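Cellulase (Bacillus sp. BG-CS10, PDB 5E09) hydrolyses internal beta-1,4-glucosidic bonds of cellulose with a family 5 barrel followed by two beta-rich modules, the last a family 46 carbohydrate-binding module. Local coordinates at residues 292-297 against 333-338; 346-351 against 425-430; 363-368 against 417-422. All coordinates share one frame; numbering follows the deposited sequence.

The contacts run from the catalytic barrel into the module behind it. Contact 1, buried, joins two outer helices of the barrel; contacts 2 and 3 belong to the X2 module, a sandwich of two beta sheets. Contact 2 pairs strands by backbone hydrogen bonds, with one face buried and apolar, the other partly exposed. Contact 3 crosses the sandwich with leucines on buried Phe419 and ends at exposed Asn420 and Ser421 in a polar meeting of loops, with no hydrogen bond between segments. Both reach the sheet of strands 410-419 and 425-432, where Trp425 O probably accepts from Ala417 N. Contact 1 touches contact 3 through Glu294 and His366, so a barrel helix leans on the module.

Contact 1: residues 292-297 against 333-338; sequences FFEFLI and KASWEG
Ile297 and Ser335 bring together two neighbouring outer helices of the catalytic (beta/alpha)8 barrel, 286-302 and 326-337, the ones that follow the seventh and eighth strands. The CG2 methyl of Ile297 rests on the far helix, 3.7 Å from Ser335 CB and 3.4 Å from Ser335 O. Ser335 OG lies instead beside Glu294, 3.7 Å from its CA. A small residue suits this spot, because Ser335 OG already lies close to the Glu294 backbone; the local axes are 9.2 Å apart and nearly parallel, inclined by 25°.

No hydrogen bond joins the two segments, and their polar groups are satisfied in other ways. Ser335 OG sits beside its own backbone N (chi1 -58°) and bonds to Met331 O one turn back, so a buried hydroxyl costs little. The Glu294 chain bends at chi2, and its OE2 takes a salt bridge from Arg339 and a hydrogen bond from Ser340 N, tying the helix to the linker that leads out of the barrel. Farther out, Phe293 packs on Leu332 and meets Phe328 edge-to-face, while the Trp336 ring lies over Lys333 CA and meets Tyr55 edge-to-face. Gly338 leaves the helical conformation with a positive phi, and Ala334 O accepts from both Glu337 N at 3.0 Å and Gly338 N at 3.1 Å.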
loop_
_atom_site.group_PDB
_atom_site.type_symbol
_atom_site.label_atom_id
_atom_site.label_comp_id
_atom_site.label_asym_id
_atom_site.label_seq_id
_atom_site.Cartn_x
_atom_site.Cartn_y
_atom_site.Cartn_z
ATOM N N PHE A 292 -9.339 -0.062 -6.099
ATOM C CA PHE A 292 -9.018 -0.750 -4.855
ATOM C C PHE A 292 -9.147 0.198 -3.669
ATOM O O PHE A 292 -9.869 -0.089 -2.709
ATOM C CB PHE A 292 -7.606 -1.346 -4.887
ATOM C CG PHE A 292 -7.157 -1.895 -3.557
ATOM C CD1 PHE A 292 -7.485 -3.189 -3.179
ATOM C CD2 PHE A 292 -6.422 -1.115 -2.679
ATOM C CE1 PHE A 292 -7.084 -3.698 -1.948
ATOM C CE2 PHE A 292 -6.024 -1.613 -1.449
ATOM C CZ PHE A 292 -6.357 -2.909 -1.083
ATOM N N PHE A 293 -8.446 1.327 -3.727
ATOM C CA PHE A 293 -8.462 2.238 -2.582
ATOM C C PHE A 293 -9.846 2.847 -2.324
ATOM O O PHE A 293 -10.233 3.039 -1.165
ATOM C CB PHE A 293 -7.406 3.330 -2.762
ATOM C CG PHE A 293 -6.011 2.857 -2.458
ATOM C CD1 PHE A 293 -5.545 2.831 -1.150
ATOM C CD2 PHE A 293 -5.175 2.409 -3.470
ATOM C CE1 PHE A 293 -4.262 2.379 -0.851
ATOM C CE2 PHE A 293 -3.885 1.957 -3.182
ATOM C CZ PHE A 293 -3.431 1.943 -1.867
ATOM N N GLU A 294 -10.598 3.120 -3.388
ATOM C CA GLU A 294 -11.962 3.641 -3.237
ATOM C C GLU A 294 -12.849 2.641 -2.481
ATOM O O GLU A 294 -13.534 2.989 -1.502
ATOM C CB GLU A 294 -12.566 3.962 -4.612
ATOM C CG GLU A 294 -13.854 4.789 -4.580
ATOM C CD GLU A 294 -15.100 3.944 -4.403
ATOM O OE1 GLU A 294 -15.092 2.762 -4.825
ATOM O OE2 GLU A 294 -16.088 4.463 -3.837
ATOM N N PHE A 295 -12.824 1.395 -2.943
ATOM C CA PHE A 295 -13.576 0.324 -2.299
ATOM C C PHE A 295 -13.181 0.155 -0.821
ATOM O O PHE A 295 -14.031 0.190 0.092
ATOM C CB PHE A 295 -13.353 -0.972 -3.074
ATOM C CG PHE A 295 -14.270 -2.086 -2.682
ATOM C CD1 PHE A 295 -15.526 -2.201 -3.254
ATOM C CD2 PHE A 295 -13.868 -3.036 -1.761
ATOM C CE1 PHE A 295 -16.373 -3.242 -2.900
ATOM C CE2 PHE A 295 -14.704 -4.077 -1.406
ATOM C CZ PHE A 295 -15.958 -4.183 -1.974
ATOM N N LEU A 296 -11.880 -0.009 -0.597
ATOM C CA LEU A 296 -11.337 -0.191 0.747
ATOM C C LEU A 296 -11.777 0.905 1.715
ATOM O O LEU A 296 -12.292 0.617 2.804
ATOM C CB LEU A 296 -9.807 -0.240 0.702
ATOM C CG LEU A 296 -9.108 -0.324 2.063
ATOM C CD1 LEU A 296 -9.552 -1.570 2.823
ATOM C CD2 LEU A 296 -7.590 -0.294 1.915
ATOM N N ILE A 297 -11.570 2.163 1.330
ATOM C CA ILE A 297 -11.877 3.246 2.256
ATOM C C ILE A 297 -13.394 3.373 2.469
ATOM O O ILE A 297 -13.837 3.696 3.578
ATOM C CB ILE A 297 -11.268 4.575 1.783
ATOM C CG1 ILE A 297 -9.743 4.475 1.857
ATOM C CG2 ILE A 297 -11.745 5.731 2.659
ATOM C CD1 ILE A 297 -9.007 5.651 1.263
ATOM N N LYS A 333 -8.671 11.381 -0.880
ATOM C CA LYS A 333 -9.333 12.549 -0.308
ATOM C C LYS A 333 -10.836 12.477 -0.514
ATOM O O LYS A 333 -11.613 12.699 0.418
ATOM C CB LYS A 333 -8.770 13.824 -0.938
ATOM C CG LYS A 333 -9.057 15.102 -0.173
ATOM C CD LYS A 333 -8.261 16.257 -0.769
ATOM C CE LYS A 333 -8.199 17.450 0.170
ATOM N NZ LYS A 333 -7.081 18.373 -0.186
ATOM N N ALA A 334 -11.237 12.156 -1.739
ATOM C CA ALA A 334 -12.649 11.974 -2.058
ATOM C C ALA A 334 -13.252 10.852 -1.218
ATOM O O ALA A 334 -14.365 10.975 -0.699
ATOM C CB ALA A 334 -12.828 11.682 -3.545
ATOM N N SER A 335 -12.509 9.759 -1.081
ATOM C CA SER A 335 -13.012 8.598 -0.354
ATOM C C SER A 335 -13.190 8.865 1.143
ATOM O O SER A 335 -13.992 8.194 1.793
ATOM C CB SER A 335 -12.088 7.401 -0.572
ATOM O OG SER A 335 -11.978 7.107 -1.957
ATOM N N TRP A 336 -12.454 9.834 1.690
ATOM C CA TRP A 336 -12.667 10.235 3.084
ATOM C C TRP A 336 -14.102 10.697 3.333
ATOM O O TRP A 336 -14.623 10.539 4.437
ATOM C CB TRP A 336 -11.725 11.366 3.503
ATOM C CG TRP A 336 -10.280 11.077 3.353
ATOM C CD1 TRP A 336 -9.686 9.850 3.266
ATOM C CD2 TRP A 336 -9.226 12.041 3.275
ATOM N NE1 TRP A 336 -8.324 9.994 3.136
ATOM C CE2 TRP A 336 -8.018 11.326 3.136
ATOM C CE3 TRP A 336 -9.189 13.438 3.308
ATOM C CZ2 TRP A 336 -6.787 11.967 3.029
ATOM C CZ3 TRP A 336 -7.962 14.070 3.202
ATOM C CH2 TRP A 336 -6.779 13.334 3.064
ATOM N N GLU A 337 -14.731 11.278 2.312
ATOM C CA GLU A 337 -16.072 11.843 2.471
ATOM C C GLU A 337 -17.184 10.933 1.943
ATOM O O GLU A 337 -18.310 10.959 2.448
ATOM C CB GLU A 337 -16.160 13.211 1.790
ATOM C CG GLU A 337 -17.502 13.902 1.970
ATOM C CD GLU A 337 -17.547 15.282 1.324
ATOM O OE1 GLU A 337 -16.535 15.680 0.700
ATOM O OE2 GLU A 337 -18.592 15.967 1.445
ATOM N N GLY A 338 -16.879 10.131 0.931
ATOM C CA GLY A 338 -17.900 9.296 0.330
ATOM C C GLY A 338 -17.426 8.623 -0.935
ATOM O O GLY A 338 -16.291 8.809 -1.369
#

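Contact 2: residues 346-351 against 425-430; sequences NLIHVR and WHFQLQ
Ile348 carries the tight side of this strand pair. Its CD1 lies 3.7 Å from Phe427 CB, and its CG2 branch comes equally near Leu429 CD1, 3.7 Å away. Chi1 (-61°) sets CG1 beside the backbone N, and the extended chi2 (172°) carries CD1 on to Phe427; CG2 stands beside the carbonyl carbon and meets Leu429. A beta-branched residue can thus touch Phe427 and Leu429, alternate residues of the partner strand, with separate branches. Ile361 of the facing strand 359-364 closes over Ile348 and Phe427, and Trp425 CD1 lies 3.5 Å above one face of the Phe427 ring, toward its rim. Asn346, itself buried at the start of the pair, packs its CB 3.7 Å from Trp425 CZ2.

Four backbone bonds zip the strands together in parallel, from Gln428 N to Asn346 O at 2.7 Å through to Val350 N and Gln430 O at 2.9 Å. The pairing puts 347-351 at the edge of the five-stranded sheet of the X2 module, whose remaining strand pairings are antiparallel; a parallel edge pairing of this kind recalls the immunoglobulin-like folds.

The opposite face, bearing Leu347, His349, Gln428 and Gln430, is looser and partly exposed. Leu347 CD2 rests on Gln428 CB at 3.8 Å, and His349 lies alongside Gln430, which turns its OE1 to Thr411. A water accepts from Asn346 ND2 and from Gln428 NE2, bridging amides whose planes stand 39° apart, while Asn346 OD1 is held by Gln285 of the catalytic domain.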
loop_
_atom_site.group_PDB
_atom_site.type_symbol
_atom_site.label_atom_id
_atom_site.label_comp_id
_atom_site.label_asym_id
_atom_site.label_seq_id
_atom_site.Cartn_x
_atom_site.Cartn_y
_atom_site.Cartn_z
ATOM N N ASN A 346 -9.541 2.709 -16.810
ATOM C CA ASN A 346 -9.229 4.128 -16.932
ATOM C C ASN A 346 -8.618 4.398 -18.302
ATOM O O ASN A 346 -8.103 5.481 -18.566
ATOM C CB ASN A 346 -8.283 4.588 -15.819
ATOM C CG ASN A 346 -6.851 4.147 -16.052
ATOM O OD1 ASN A 346 -6.595 3.001 -16.412
ATOM N ND2 ASN A 346 -5.912 5.057 -15.854
ATOM N N LEU A 347 -8.682 3.390 -19.167
ATOM C CA LEU A 347 -8.115 3.473 -20.505
ATOM C C LEU A 347 -9.189 3.320 -21.580
ATOM O O LEU A 347 -10.127 2.537 -21.431
ATOM C CB LEU A 347 -7.048 2.394 -20.703
ATOM C CG LEU A 347 -5.907 2.313 -19.688
ATOM C CD1 LEU A 347 -4.952 1.194 -20.073
ATOM C CD2 LEU A 347 -5.165 3.644 -19.575
ATOM N N ILE A 348 -9.032 4.074 -22.663
ATOM C CA ILE A 348 -9.821 3.899 -23.873
ATOM C C ILE A 348 -8.877 3.631 -25.037
ATOM O O ILE A 348 -8.109 4.510 -25.433
ATOM C CB ILE A 348 -10.662 5.135 -24.193
ATOM C CG1 ILE A 348 -11.644 5.426 -23.062
ATOM C CG2 ILE A 348 -11.394 4.957 -25.516
ATOM C CD1 ILE A 348 -12.361 6.745 -23.232
ATOM N N HIS A 349 -8.928 2.422 -25.584
ATOM C CA HIS A 349 -8.037 2.060 -26.677
ATOM C C HIS A 349 -8.678 2.238 -28.046
ATOM O O HIS A 349 -9.802 1.802 -28.287
ATOM C CB HIS A 349 -7.561 0.616 -26.530
ATOM C CG HIS A 349 -6.821 0.355 -25.253
ATOM N ND1 HIS A 349 -7.452 -0.064 -24.107
ATOM C CD2 HIS A 349 -5.508 0.473 -24.950
ATOM C CE1 HIS A 349 -6.553 -0.207 -23.144
ATOM N NE2 HIS A 349 -5.371 0.115 -23.626
ATOM N N VAL A 350 -7.936 2.874 -28.940
ATOM C CA VAL A 350 -8.332 2.993 -30.328
ATOM C C VAL A 350 -7.188 2.504 -31.210
ATOM O O VAL A 350 -6.062 2.988 -31.108
ATOM C CB VAL A 350 -8.702 4.442 -30.683
ATOM C CG1 VAL A 350 -8.848 4.610 -32.185
ATOM C CG2 VAL A 350 -9.981 4.858 -29.956
ATOM N N ARG A 351 -7.474 1.527 -32.061
ATOM C CA ARG A 351 -6.460 0.992 -32.958
ATOM C C ARG A 351 -6.127 1.991 -34.061
ATOM O O ARG A 351 -7.005 2.417 -34.801
ATOM C CB ARG A 351 -6.926 -0.332 -33.558
ATOM C CG ARG A 351 -6.700 -1.519 -32.644
ATOM C CD ARG A 351 -5.218 -1.849 -32.549
ATOM N NE ARG A 351 -4.747 -2.532 -33.748
ATOM C CZ ARG A 351 -4.323 -3.790 -33.767
ATOM N NH1 ARG A 351 -4.288 -4.497 -32.645
ATOM N NH2 ARG A 351 -3.920 -4.336 -34.906
ATOM N N TRP A 425 -13.250 10.993 -12.751
ATOM C CA TRP A 425 -12.568 9.820 -13.276
ATOM C C TRP A 425 -11.880 10.189 -14.580
ATOM O O TRP A 425 -12.489 10.808 -15.444
ATOM C CB TRP A 425 -13.549 8.661 -13.481
ATOM C CG TRP A 425 -12.896 7.385 -13.939
ATOM C CD1 TRP A 425 -12.781 6.940 -15.226
ATOM C CD2 TRP A 425 -12.273 6.390 -13.115
ATOM N NE1 TRP A 425 -12.129 5.731 -15.254
ATOM C CE2 TRP A 425 -11.802 5.371 -13.966
ATOM C CE3 TRP A 425 -12.067 6.259 -11.735
ATOM C CZ2 TRP A 425 -11.135 4.235 -13.490
ATOM C CZ3 TRP A 425 -11.401 5.130 -11.260
ATOM C CH2 TRP A 425 -10.944 4.138 -12.137
ATOM N N HIS A 426 -10.611 9.820 -14.730
ATOM C CA HIS A 426 -9.852 10.245 -15.900
ATOM C C HIS A 426 -9.559 9.108 -16.861
ATOM O O HIS A 426 -8.742 8.237 -16.579
ATOM C CB HIS A 426 -8.541 10.904 -15.473
ATOM C CG HIS A 426 -8.734 12.084 -14.578
ATOM N ND1 HIS A 426 -8.953 11.960 -13.223
ATOM C CD2 HIS A 426 -8.778 13.410 -14.848
ATOM C CE1 HIS A 426 -9.108 13.160 -12.694
ATOM N NE2 HIS A 426 -9.007 14.057 -13.658
ATOM N N PHE A 427 -10.225 9.131 -18.008
ATOM C CA PHE A 427 -9.919 8.199 -19.085
ATOM C C PHE A 427 -8.707 8.658 -19.881
ATOM O O PHE A 427 -8.662 9.793 -20.360
ATOM C CB PHE A 427 -11.111 8.046 -20.029
ATOM C CG PHE A 427 -12.323 7.450 -19.380
ATOM C CD1 PHE A 427 -12.353 6.105 -19.042
ATOM C CD2 PHE A 427 -13.434 8.227 -19.119
ATOM C CE1 PHE A 427 -13.473 5.549 -18.447
ATOM C CE2 PHE A 427 -14.560 7.679 -18.527
ATOM C CZ PHE A 427 -14.578 6.340 -18.189
ATOM N N GLN A 428 -7.730 7.769 -20.023
ATOM C CA GLN A 428 -6.616 7.993 -20.931
ATOM C C GLN A 428 -7.000 7.457 -22.310
ATOM O O GLN A 428 -7.280 6.268 -22.462
ATOM C CB GLN A 428 -5.342 7.306 -20.418
ATOM C CG GLN A 428 -5.074 7.504 -18.926
ATOM C CD GLN A 428 -4.612 8.911 -18.581
ATOM O OE1 GLN A 428 -3.692 9.446 -19.201
ATOM N NE2 GLN A 428 -5.244 9.513 -17.580
ATOM N N LEU A 429 -7.035 8.332 -23.307
ATOM C CA LEU A 429 -7.369 7.924 -24.669
ATOM C C LEU A 429 -6.109 7.442 -25.385
ATOM O O LEU A 429 -5.307 8.245 -25.869
ATOM C CB LEU A 429 -8.030 9.078 -25.426
ATOM C CG LEU A 429 -8.452 8.871 -26.882
ATOM C CD1 LEU A 429 -9.269 7.599 -27.051
ATOM C CD2 LEU A 429 -9.243 10.077 -27.366
ATOM N N GLN A 430 -5.935 6.122 -25.436
ATOM C CA GLN A 430 -4.727 5.519 -25.989
ATOM C C GLN A 430 -4.865 5.157 -27.468
ATOM O O GLN A 430 -5.693 4.321 -27.829
ATOM C CB GLN A 430 -4.352 4.255 -25.201
ATOM C CG GLN A 430 -4.139 4.450 -23.705
ATOM C CD GLN A 430 -2.985 5.387 -23.391
ATOM O OE1 GLN A 430 -3.187 6.466 -22.837
ATOM N NE2 GLN A 430 -1.774 4.979 -23.744
HETATM O O HOH W 1 -6.476 7.903 -15.521
#

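Contact 3: residues 363-368 against 417-422; sequences LHLHGN and AQFNSG
Leu363, the first residue of its segment to touch, brings CD2 to the edge of the Phe419 ring, near its plane and 4.3 Å from CE2. Its CB points toward the other segment, and the side chain also meets Phe427. Leu365 follows on the same ring atom: its CD2 approaches Phe419 CE2 obliquely at 3.8 Å, the two side chains crossing at about a right angle. Leucines suit the place, since each offers a CD2 methyl to Phe419 CE2, one near the ring plane and the other obliquely.

Strand 359-364 belongs to one sheet of the X2 module and strand 410-419 to the other, so these apolar touches span the interior of the beta sandwich near its end. Here the chain passes from one sheet to the other through a type I' turn, closed by Asn368 N and Leu365 O at 2.9 Å. His366 and Gly367 supply its two positive phi values; at Gly367 a CB would be jammed against the preceding carbonyl. His366 ND1 bonds to Ser340 O, which holds the turn to the linker.

Asn368 then faces the far loop. Its CB lies 3.5 Å from Asn420 OD1, the oxygen that accepts from Glu369 N, and the two amide planes stand 85° apart. Asn368 OD1 lies 3.5 Å from Ser421 CB, and ND2 donates to Arg339 O. An alanine here would probably leave Arg339 O without that donor and open a gap beside Ser421. Chi1 (-66°) sets CG beside the backbone N, and the amide, turned about chi2, brings Asn368 ND2 3.2 Å from Ser421 O, at an angle too poor for a hydrogen bond.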
loop_
_atom_site.group_PDB
_atom_site.type_symbol
_atom_site.label_atom_id
_atom_site.label_comp_id
_atom_site.label_asym_id
_atom_site.label_seq_id
_atom_site.Cartn_x
_atom_site.Cartn_y
_atom_site.Cartn_z
ATOM N N LEU A 363 -19.517 2.187 -16.733
ATOM C CA LEU A 363 -19.303 2.987 -15.539
ATOM C C LEU A 363 -19.759 2.214 -14.305
ATOM O O LEU A 363 -20.675 1.399 -14.386
ATOM C CB LEU A 363 -20.063 4.312 -15.643
ATOM C CG LEU A 363 -19.322 5.587 -16.048
ATOM C CD1 LEU A 363 -18.287 5.330 -17.143
ATOM C CD2 LEU A 363 -20.338 6.640 -16.491
ATOM N N HIS A 364 -19.103 2.456 -13.175
ATOM C CA HIS A 364 -19.583 1.981 -11.882
ATOM C C HIS A 364 -19.935 3.203 -11.063
ATOM O O HIS A 364 -19.064 3.800 -10.435
ATOM C CB HIS A 364 -18.535 1.143 -11.140
ATOM C CG HIS A 364 -17.924 0.057 -11.964
ATOM N ND1 HIS A 364 -18.677 -0.843 -12.692
ATOM C CD2 HIS A 364 -16.631 -0.292 -12.161
ATOM C CE1 HIS A 364 -17.872 -1.685 -13.311
ATOM N NE2 HIS A 364 -16.624 -1.375 -13.004
ATOM N N LEU A 365 -21.209 3.573 -11.071
ATOM C CA LEU A 365 -21.626 4.862 -10.533
ATOM C C LEU A 365 -21.533 4.926 -9.011
ATOM O O LEU A 365 -21.324 6.002 -8.447
ATOM C CB LEU A 365 -23.050 5.182 -10.995
ATOM C CG LEU A 365 -23.156 5.459 -12.498
ATOM C CD1 LEU A 365 -24.605 5.645 -12.909
ATOM C CD2 LEU A 365 -22.321 6.677 -12.887
ATOM N N HIS A 366 -21.680 3.774 -8.358
ATOM C CA HIS A 366 -21.611 3.688 -6.898
ATOM C C HIS A 366 -22.546 4.694 -6.220
ATOM O O HIS A 366 -22.169 5.344 -5.243
ATOM C CB HIS A 366 -20.171 3.908 -6.407
ATOM C CG HIS A 366 -19.202 2.861 -6.873
ATOM N ND1 HIS A 366 -17.880 3.141 -7.146
ATOM C CD2 HIS A 366 -19.364 1.536 -7.101
ATOM C CE1 HIS A 366 -17.270 2.032 -7.529
ATOM N NE2 HIS A 366 -18.146 1.046 -7.510
ATOM N N GLY A 367 -23.757 4.828 -6.752
ATOM C CA GLY A 367 -24.745 5.721 -6.171
ATOM C C GLY A 367 -24.623 7.170 -6.614
ATOM O O GLY A 367 -25.416 8.016 -6.205
ATOM N N ASN A 368 -23.630 7.462 -7.448
ATOM C CA ASN A 368 -23.454 8.813 -7.970
ATOM C C ASN A 368 -24.096 8.961 -9.337
ATOM O O ASN A 368 -24.638 8.002 -9.883
ATOM C CB ASN A 368 -21.971 9.177 -8.051
ATOM C CG ASN A 368 -21.319 9.262 -6.690
ATOM O OD1 ASN A 368 -21.951 9.670 -5.716
ATOM N ND2 ASN A 368 -20.046 8.869 -6.610
ATOM N N ALA A 417 -14.433 12.487 -16.660
ATOM C CA ALA A 417 -15.825 12.292 -16.284
ATOM C C ALA A 417 -16.098 12.937 -14.937
ATOM O O ALA A 417 -15.370 12.711 -13.959
ATOM C CB ALA A 417 -16.178 10.810 -16.249
ATOM N N GLN A 418 -17.152 13.745 -14.910
ATOM C CA GLN A 418 -17.547 14.506 -13.736
ATOM C C GLN A 418 -18.853 13.968 -13.182
ATOM O O GLN A 418 -19.733 13.550 -13.931
ATOM C CB GLN A 418 -17.692 15.983 -14.082
ATOM C CG GLN A 418 -16.503 16.562 -14.822
ATOM C CD GLN A 418 -16.770 17.963 -15.351
ATOM O OE1 GLN A 418 -17.760 18.203 -16.050
ATOM N NE2 GLN A 418 -15.888 18.898 -15.011
ATOM N N PHE A 419 -18.978 13.991 -11.864
ATOM C CA PHE A 419 -20.110 13.370 -11.197
ATOM C C PHE A 419 -20.694 14.310 -10.153
ATOM O O PHE A 419 -20.024 15.243 -9.709
ATOM C CB PHE A 419 -19.688 12.039 -10.557
ATOM C CG PHE A 419 -19.162 11.039 -11.547
ATOM C CD1 PHE A 419 -17.814 11.000 -11.864
ATOM C CD2 PHE A 419 -20.022 10.158 -12.185
ATOM C CE1 PHE A 419 -17.337 10.089 -12.792
ATOM C CE2 PHE A 419 -19.547 9.251 -13.118
ATOM C CZ PHE A 419 -18.207 9.214 -13.419
ATOM N N ASN A 420 -21.943 14.068 -9.770
ATOM C CA ASN A 420 -22.603 14.933 -8.801
ATOM C C ASN A 420 -21.900 14.878 -7.452
ATOM O O ASN A 420 -21.956 15.830 -6.675
ATOM C CB ASN A 420 -24.089 14.573 -8.655
ATOM C CG ASN A 420 -24.318 13.124 -8.283
ATOM O OD1 ASN A 420 -23.426 12.285 -8.408
ATOM N ND2 ASN A 420 -25.534 12.816 -7.835
ATOM N N SER A 421 -21.222 13.763 -7.192
ATOM C CA SER A 421 -20.420 13.617 -5.986
ATOM C C SER A 421 -19.201 12.739 -6.256
ATOM O O SER A 421 -19.236 11.873 -7.133
ATOM C CB SER A 421 -21.259 13.028 -4.851
ATOM O OG SER A 421 -20.631 13.230 -3.597
ATOM N N GLY A 422 -18.126 12.972 -5.505
ATOM C CA GLY A 422 -16.933 12.148 -5.590
ATOM C C GLY A 422 -15.860 12.731 -6.483
ATOM O O GLY A 422 -15.999 13.841 -6.993
#